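Local coordinates for putative dihydrodipicolinate synthase family protein (Coccidioides immitis, PDB 3QFE) that is of unestablished function but belongs to the dihydrodipicolinate synthase family and folds as a TIM barrel of parallel strands surrounded by helices, at residues L111-P115 and I127-F131. Residues are numbered along the deposited sequence.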
# COMPACT_ATOMS: atom_id res chain seq x y z
N LEU A 111 -9.01 -1.14 -3.99
CA LEU A 111 -8.97 -0.65 -2.63
C LEU A 111 -9.77 0.65 -2.52
O LEU A 111 -9.44 1.65 -3.15
CB LEU A 111 -7.51 -0.46 -2.26
CG LEU A 111 -7.09 0.05 -0.89
CD1 LEU A 111 -7.42 -0.93 0.22
CD2 LEU A 111 -5.57 0.31 -0.98
N VAL A 112 -10.85 0.62 -1.74
CA VAL A 112 -11.89 1.65 -1.81
C VAL A 112 -12.05 2.45 -0.51
O VAL A 112 -12.49 1.92 0.51
CB VAL A 112 -13.29 1.01 -2.20
CG1 VAL A 112 -14.39 2.08 -2.38
CG2 VAL A 112 -13.18 0.16 -3.47
N LEU A 113 -11.71 3.75 -0.55
CA LEU A 113 -12.03 4.70 0.52
C LEU A 113 -13.53 4.90 0.66
O LEU A 113 -14.25 4.81 -0.32
CB LEU A 113 -11.41 6.09 0.25
CG LEU A 113 -9.88 6.15 0.41
CD1 LEU A 113 -9.26 7.22 -0.49
CD2 LEU A 113 -9.47 6.33 1.89
N PRO A 114 -14.00 5.15 1.90
CA PRO A 114 -15.39 5.51 2.04
C PRO A 114 -15.61 6.90 1.42
O PRO A 114 -14.64 7.66 1.23
CB PRO A 114 -15.62 5.52 3.57
CG PRO A 114 -14.28 5.74 4.16
CD PRO A 114 -13.26 5.22 3.18
N PRO A 115 -16.85 7.23 1.09
CA PRO A 115 -17.00 8.51 0.39
C PRO A 115 -16.79 9.68 1.36
O PRO A 115 -17.39 9.70 2.43
CB PRO A 115 -18.44 8.45 -0.12
CG PRO A 115 -19.17 7.56 0.88
CD PRO A 115 -18.14 6.58 1.39
N ILE A 127 -22.44 5.73 3.98
CA ILE A 127 -21.31 4.82 3.90
C ILE A 127 -21.79 3.41 3.55
O ILE A 127 -21.30 2.82 2.60
CB ILE A 127 -20.49 4.81 5.22
CG1 ILE A 127 -19.81 6.16 5.43
CG2 ILE A 127 -19.48 3.66 5.25
CD1 ILE A 127 -19.23 6.40 6.83
N LYS A 128 -22.76 2.89 4.29
CA LYS A 128 -23.22 1.52 4.10
C LYS A 128 -23.76 1.30 2.68
O LYS A 128 -23.36 0.35 2.00
CB LYS A 128 -24.24 1.09 5.16
N SER A 129 -24.65 2.18 2.23
CA SER A 129 -25.21 2.04 0.88
C SER A 129 -24.18 2.20 -0.25
O SER A 129 -24.28 1.56 -1.28
CB SER A 129 -26.41 2.98 0.65
OG SER A 129 -25.97 4.31 0.45
N PHE A 130 -23.18 3.05 -0.03
CA PHE A 130 -22.06 3.21 -0.94
C PHE A 130 -21.30 1.90 -1.15
O PHE A 130 -21.15 1.43 -2.28
CB PHE A 130 -21.11 4.27 -0.39
CG PHE A 130 -19.81 4.38 -1.15
CD1 PHE A 130 -19.74 5.08 -2.33
CD2 PHE A 130 -18.66 3.81 -0.64
CE1 PHE A 130 -18.54 5.21 -3.03
CE2 PHE A 130 -17.45 3.92 -1.32
CZ PHE A 130 -17.38 4.63 -2.52
N PHE A 131 -20.83 1.31 -0.06
CA PHE A 131 -20.12 0.04 -0.16
C PHE A 131 -20.97 -1.10 -0.72
O PHE A 131 -20.47 -1.89 -1.52
CB PHE A 131 -19.49 -0.35 1.17
CG PHE A 131 -18.22 0.38 1.43
CD1 PHE A 131 -17.08 0.11 0.70
CD2 PHE A 131 -18.15 1.36 2.42
CE1 PHE A 131 -15.90 0.78 0.94
CE2 PHE A 131 -16.96 2.04 2.67
CZ PHE A 131 -15.83 1.75 1.93
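Strand 109-112 runs out at Val112, and the chain continues through two prolines beside the next helix. Val112 points its CA-to-CB bond toward that helix. Val112 CG1 lies 3.7 Å from Phe130 CE2 and 3.9 Å from Phe131 CE1, so one methyl meets both rings. The Val112 carbonyl O sits near the plane of the Phe131 ring, at its edge, 3.6 Å from CE1. The CA-to-CB bond of Leu113 points away from the helix, but its backbone O is 3.5 Å from Phe130 CE2. Pro114 packs CB against Phe131 CE2 at 3.8 Å. Pro115 puts its CD over one face of the Phe130 ring, 3.9 Å from the ring centroid and 26° off the normal, a CH-pi contact. Pro115 CD is also 4.4 Å from Ile127 CG1. No hydrogen bond crosses between the segments; mainly apolar packing joins them. This is the strand-to-helix half of a beta-alpha-beta unit in the TIM barrel. Leu111 makes backbone hydrogen bonds with Ala85 and Val87 on one side, and Val112 with Val143 and Tyr145 of strand 142-146 on the other. Helix 124-137 packs on the outside of the barrel, and Phe130 also touches Thr92 and Val95 of the adjacent helix 92-105.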